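GTPase-activating protein BEM3 (PDB 6FSF) activates GTP hydrolysis by CDC42 and less efficiently RHO1 and binds phosphatidylinositol 3-phosphate, its tandem PX-PH region being the part described here. Local coordinates at residues 88-93 / 144-149; 225-230 / 234-239. All coordinates share one frame; numbering follows the deposited sequence.

Contact 1. Residues 88-93 / 144-149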
loop_
_atom_site.group_PDB
_atom_site.type_symbol
_atom_site.label_atom_id
_atom_site.label_comp_id
_atom_site.label_asym_id
_atom_site.label_seq_id
_atom_site.Cartn_x
_atom_site.Cartn_y
_atom_site.Cartn_z
ATOM N N LEU A 88 -9.994 -9.613 3.759
ATOM C CA LEU A 88 -9.653 -8.194 3.792
ATOM C C LEU A 88 -10.170 -7.540 5.071
ATOM O O LEU A 88 -11.384 -7.484 5.298
ATOM C CB LEU A 88 -10.224 -7.480 2.569
ATOM C CG LEU A 88 -9.789 -6.022 2.376
ATOM C CD1 LEU A 88 -8.313 -5.962 2.035
ATOM C CD2 LEU A 88 -10.616 -5.301 1.315
ATOM N N SER A 89 -9.253 -7.037 5.897
ATOM C CA SER A 89 -9.590 -6.295 7.102
ATOM C C SER A 89 -8.591 -5.156 7.262
ATOM O O SER A 89 -7.437 -5.285 6.842
ATOM C CB SER A 89 -9.564 -7.183 8.356
ATOM O OG SER A 89 -8.254 -7.256 8.896
ATOM N N PRO A 90 -9.012 -4.035 7.853
ATOM C CA PRO A 90 -8.080 -2.900 7.995
ATOM C C PRO A 90 -6.837 -3.219 8.810
ATOM O O PRO A 90 -5.755 -2.702 8.498
ATOM C CB PRO A 90 -8.944 -1.830 8.676
ATOM C CG PRO A 90 -10.337 -2.176 8.293
ATOM C CD PRO A 90 -10.384 -3.674 8.244
ATOM N N THR A 91 -6.957 -4.051 9.848
ATOM C CA THR A 91 -5.796 -4.329 10.688
ATOM C C THR A 91 -4.773 -5.203 9.969
ATOM O O THR A 91 -3.567 -5.079 10.223
ATOM C CB THR A 91 -6.235 -4.980 12.002
ATOM O OG1 THR A 91 -5.085 -5.249 12.814
ATOM C CG2 THR A 91 -6.984 -6.279 11.741
ATOM N N LYS A 92 -5.227 -6.083 9.071
ATOM C CA LYS A 92 -4.290 -6.872 8.277
ATOM C C LYS A 92 -3.612 -6.018 7.212
ATOM O O LYS A 92 -2.408 -6.163 6.962
ATOM C CB LYS A 92 -5.006 -8.051 7.620
ATOM C CG LYS A 92 -5.619 -9.056 8.581
ATOM C CD LYS A 92 -6.139 -10.247 7.798
ATOM C CE LYS A 92 -7.282 -10.941 8.508
ATOM N NZ LYS A 92 -7.903 -11.964 7.622
ATOM N N VAL A 93 -4.374 -5.131 6.569
ATOM C CA VAL A 93 -3.815 -4.244 5.552
ATOM C C VAL A 93 -2.719 -3.375 6.151
ATOM O O VAL A 93 -1.655 -3.179 5.550
ATOM C CB VAL A 93 -4.933 -3.391 4.925
ATOM C CG1 VAL A 93 -4.349 -2.290 4.054
ATOM C CG2 VAL A 93 -5.876 -4.269 4.124
ATOM N N SER A 144 -6.489 5.564 -1.493
ATOM C CA SER A 144 -7.230 4.318 -1.365
ATOM C C SER A 144 -7.826 4.206 0.032
ATOM O O SER A 144 -7.188 4.571 1.024
ATOM C CB SER A 144 -6.320 3.122 -1.645
ATOM O OG SER A 144 -5.782 3.187 -2.953
ATOM N N LEU A 145 -9.057 3.701 0.106
ATOM C CA LEU A 145 -9.769 3.596 1.371
ATOM C C LEU A 145 -10.438 2.234 1.472
ATOM O O LEU A 145 -10.637 1.540 0.472
ATOM C CB LEU A 145 -10.815 4.710 1.521
ATOM C CG LEU A 145 -10.324 6.156 1.457
ATOM C CD1 LEU A 145 -11.501 7.120 1.456
ATOM C CD2 LEU A 145 -9.383 6.457 2.610
ATOM N N LEU A 146 -10.786 1.860 2.700
ATOM C CA LEU A 146 -11.538 0.644 2.984
ATOM C C LEU A 146 -12.886 1.033 3.573
ATOM O O LEU A 146 -12.947 1.815 4.525
ATOM C CB LEU A 146 -10.774 -0.274 3.943
ATOM C CG LEU A 146 -9.490 -0.896 3.384
ATOM C CD1 LEU A 146 -8.790 -1.746 4.432
ATOM C CD2 LEU A 146 -9.794 -1.720 2.143
ATOM N N LEU A 147 -13.962 0.490 3.007
ATOM C CA LEU A 147 -15.321 0.914 3.319
ATOM C C LEU A 147 -16.144 -0.247 3.857
ATOM O O LEU A 147 -16.099 -1.357 3.316
ATOM C CB LEU A 147 -16.004 1.501 2.079
ATOM C CG LEU A 147 -17.463 1.936 2.230
ATOM C CD1 LEU A 147 -17.593 3.044 3.260
ATOM C CD2 LEU A 147 -18.018 2.379 0.887
ATOM N N ARG A 148 -16.905 0.021 4.918
ATOM C CA ARG A 148 -17.831 -0.938 5.500
ATOM C C ARG A 148 -19.172 -0.259 5.746
ATOM O O ARG A 148 -19.235 0.944 6.014
ATOM C CB ARG A 148 -17.296 -1.522 6.822
ATOM C CG ARG A 148 -18.200 -2.568 7.470
ATOM C CD ARG A 148 -17.668 -3.015 8.825
ATOM N NE ARG A 148 -17.676 -1.943 9.821
ATOM C CZ ARG A 148 -18.651 -1.747 10.705
ATOM N NH1 ARG A 148 -19.709 -2.549 10.723
ATOM N NH2 ARG A 148 -18.567 -0.748 11.574
ATOM N N ARG A 149 -20.244 -1.041 5.643
ATOM C CA ARG A 149 -21.595 -0.590 5.925
ATOM C C ARG A 149 -22.211 -1.441 7.029
ATOM O O ARG A 149 -21.888 -2.626 7.152
ATOM C CB ARG A 149 -22.473 -0.667 4.672
ATOM C CG ARG A 149 -21.931 0.130 3.505
ATOM C CD ARG A 149 -21.877 1.611 3.841
ATOM N NE ARG A 149 -23.177 2.096 4.290
ATOM C CZ ARG A 149 -24.170 2.426 3.472
ATOM N NH1 ARG A 149 -25.323 2.857 3.965
ATOM N NH2 ARG A 149 -24.010 2.329 2.158
#
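Apolar contacts account for everything that passes between Leu146 and the segment 88-93, a loop end running into helix 90-107, and no hydrogen bond joins the two segments. Leu146 supplies the whole strand side and divides the work between its two methyls. CD2 meets Leu88 CD2 at 3.8 Å, the two leucine side chains lying aslant to one another. CD1 reaches the first turn of the helix, where it touches Pro90 CA at 3.8 Å and, more loosely, Pro90 CG, the proline also set at a slant to it. From further along that turn Val93 extends CG2 to Leu146 CD1 at 3.9 Å, an approach tip to tip. With CG1 placed anti to the backbone N (chi1 170°), it is the CG2 branch of Val93 that is turned to the leucine.

Within 88-93 the hydrogen bonds hold the helix start. Ser89, the N-cap, accepts Lys92 N on its OG at 3.3 Å, with an N-H...O angle of 159°, and Ser89 O takes Val93 N at 3.1 Å, so the turn that presents Pro90 and Val93 is fixed from within.

Helix 90-107 belongs to the PX part and strand 142-148 to the PH sheet, so this is an interdomain contact, extended by Leu27 of the PX strand 19-29 against Leu146 and by Leu88 against Val161. Between these two segments no polar pair forms, so their fit rests on buried apolar contact and imposes little directional preference.

Contact 2. Residues 225-230 / 234-239; sequences ICTETS and ELWLSA
Thr227 has its CG2 anti to its own carbonyl carbon and its OG1 between the backbone N and that carbon (chi1 48°), which sends methyl and hydroxyl to different tasks. The methyl goes to Trp236: CG2 lies 3.6 Å from Trp236 CD1 and 4.2 Å from its NE1, meeting the pyrrole part of the indole obliquely. The hydroxyl donates to Thr229 O at 2.8 Å, fastening the bend that leads from the strand into the helix. At this point the chain passes from strand 221-226, the last of the PH-domain sheet, into helix 230-240, the C-terminal helix characteristic of the PH fold, which packs over one end of the barrel. Thr229 is the N-cap of that helix, its OG1 accepting Glu232 N. One turn on, Glu234 N donates to Ser230 O at 3.2 Å, a helical bond from the N-H of residue i+4 to the carbonyl of residue i with an N-H...O angle of 159°, and Glu234 CG passes 3.7 Å from the same oxygen. Further along, Glu234 O receives both Ser238 N and Ser238 OG, from opposite faces of its carbonyl plane. Trp236 is buried and makes a cation-pi contact with Lys141.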
loop_
_atom_site.group_PDB
_atom_site.type_symbol
_atom_site.label_atom_id
_atom_site.label_comp_id
_atom_site.label_asym_id
_atom_site.label_seq_id
_atom_site.Cartn_x
_atom_site.Cartn_y
_atom_site.Cartn_z
ATOM N N ILE A 225 -14.939 4.122 7.332
ATOM C CA ILE A 225 -13.837 4.285 6.393
ATOM C C ILE A 225 -12.523 4.165 7.151
ATOM O O ILE A 225 -12.342 4.801 8.196
ATOM C CB ILE A 225 -13.917 5.638 5.659
ATOM C CG1 ILE A 225 -15.227 5.738 4.875
ATOM C CG2 ILE A 225 -12.721 5.820 4.740
ATOM C CD1 ILE A 225 -15.601 7.149 4.486
ATOM N N CYS A 226 -11.608 3.356 6.623
ATOM C CA CYS A 226 -10.287 3.174 7.201
ATOM C C CYS A 226 -9.222 3.480 6.157
ATOM O O CYS A 226 -9.416 3.246 4.961
ATOM C CB CYS A 226 -10.100 1.747 7.729
ATOM S SG CYS A 226 -11.236 1.272 9.048
ATOM N N THR A 227 -8.097 4.014 6.620
ATOM C CA THR A 227 -6.934 4.239 5.777
ATOM C C THR A 227 -5.909 3.133 5.999
ATOM O O THR A 227 -6.002 2.340 6.936
ATOM C CB THR A 227 -6.311 5.610 6.058
ATOM O OG1 THR A 227 -6.154 5.792 7.471
ATOM C CG2 THR A 227 -7.184 6.724 5.498
ATOM N N GLU A 228 -4.912 3.090 5.116
ATOM C CA GLU A 228 -3.887 2.058 5.217
ATOM C C GLU A 228 -2.894 2.338 6.338
ATOM O O GLU A 228 -2.305 1.399 6.885
ATOM C CB GLU A 228 -3.154 1.913 3.883
ATOM C CG GLU A 228 -4.030 1.386 2.762
ATOM C CD GLU A 228 -3.246 1.101 1.500
ATOM O OE1 GLU A 228 -3.293 1.928 0.567
ATOM O OE2 GLU A 228 -2.573 0.050 1.450
ATOM N N THR A 229 -2.696 3.605 6.691
ATOM C CA THR A 229 -1.791 3.987 7.763
ATOM C C THR A 229 -2.497 4.953 8.704
ATOM O O THR A 229 -3.513 5.563 8.358
ATOM C CB THR A 229 -0.507 4.639 7.226
ATOM O OG1 THR A 229 -0.832 5.878 6.581
ATOM C CG2 THR A 229 0.188 3.722 6.230
ATOM N N SER A 230 -1.943 5.083 9.912
ATOM C CA SER A 230 -2.481 6.049 10.861
ATOM C C SER A 230 -2.177 7.478 10.432
ATOM O O SER A 230 -2.946 8.395 10.742
ATOM C CB SER A 230 -1.931 5.778 12.261
ATOM O OG SER A 230 -0.529 5.975 12.304
ATOM N N GLU A 234 -4.734 10.858 9.787
ATOM C CA GLU A 234 -4.477 12.248 10.155
ATOM C C GLU A 234 -4.661 13.171 8.958
ATOM O O GLU A 234 -5.329 14.208 9.055
ATOM C CB GLU A 234 -3.065 12.395 10.724
ATOM C CG GLU A 234 -2.872 11.854 12.130
ATOM C CD GLU A 234 -1.486 12.152 12.674
ATOM O OE1 GLU A 234 -0.990 13.279 12.459
ATOM O OE2 GLU A 234 -0.885 11.256 13.305
ATOM N N LEU A 235 -4.076 12.807 7.815
ATOM C CA LEU A 235 -4.158 13.663 6.635
ATOM C C LEU A 235 -5.594 13.797 6.145
ATOM O O LEU A 235 -6.013 14.880 5.718
ATOM C CB LEU A 235 -3.261 13.117 5.523
ATOM C CG LEU A 235 -1.758 13.026 5.805
ATOM C CD1 LEU A 235 -0.991 12.716 4.526
ATOM C CD2 LEU A 235 -1.248 14.309 6.446
ATOM N N TRP A 236 -6.366 12.709 6.203
ATOM C CA TRP A 236 -7.737 12.754 5.704
ATOM C C TRP A 236 -8.629 13.607 6.596
ATOM O O TRP A 236 -9.482 14.350 6.097
ATOM C CB TRP A 236 -8.299 11.338 5.577
ATOM C CG TRP A 236 -8.145 10.760 4.205
ATOM C CD1 TRP A 236 -7.192 9.878 3.784
ATOM C CD2 TRP A 236 -8.970 11.032 3.066
ATOM N NE1 TRP A 236 -7.376 9.581 2.456
ATOM C CE2 TRP A 236 -8.461 10.278 1.991
ATOM C CE3 TRP A 236 -10.091 11.840 2.853
ATOM C CZ2 TRP A 236 -9.035 10.306 0.722
ATOM C CZ3 TRP A 236 -10.659 11.867 1.593
ATOM C CH2 TRP A 236 -10.130 11.105 0.544
ATOM N N LEU A 237 -8.449 13.514 7.916
ATOM C CA LEU A 237 -9.266 14.310 8.826
ATOM C C LEU A 237 -9.011 15.800 8.637
ATOM O O LEU A 237 -9.940 16.612 8.727
ATOM C CB LEU A 237 -9.001 13.900 10.275
ATOM C CG LEU A 237 -9.365 12.464 10.666
ATOM C CD1 LEU A 237 -9.228 12.256 12.164
ATOM C CD2 LEU A 237 -10.765 12.104 10.191
ATOM N N SER A 238 -7.758 16.181 8.376
ATOM C CA SER A 238 -7.455 17.589 8.138
ATOM C C SER A 238 -8.093 18.079 6.846
ATOM O O SER A 238 -8.524 19.235 6.758
ATOM C CB SER A 238 -5.943 17.803 8.113
ATOM O OG SER A 238 -5.356 17.458 9.353
ATOM N N ALA A 239 -8.160 17.213 5.831
ATOM C CA ALA A 239 -8.883 17.561 4.614
ATOM C C ALA A 239 -10.362 17.772 4.904
ATOM O O ALA A 239 -10.979 18.706 4.378
ATOM C CB ALA A 239 -8.687 16.473 3.558
#

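How the contacts relate
Contacts 1 and 2 have centres about 12 Å apart and share the PH sheet, in which strands 142-148 and 221-226 are antiparallel neighbours. A probable hydrogen bond from Cys226 N to Leu146 O, 2.9 Å, joins them directly. Strand alternation separates their roles: Leu146 faces the PX helix in contact 1, while Leu145, from the same strand, packs CD2 on Thr227 CG2 (3.6 Å) and on Trp236 NE1 (3.7 Å) of contact 2. From the strand of contact 2, Cys226 SG lies 3.6 Å from Pro90 CG of contact 1. Contact 1 thus joins PX to PH, and contact 2 packs helix 230-240 against the end of strand 221-226, its Glu228 also bonding the PX residues Ser25 and Thr26.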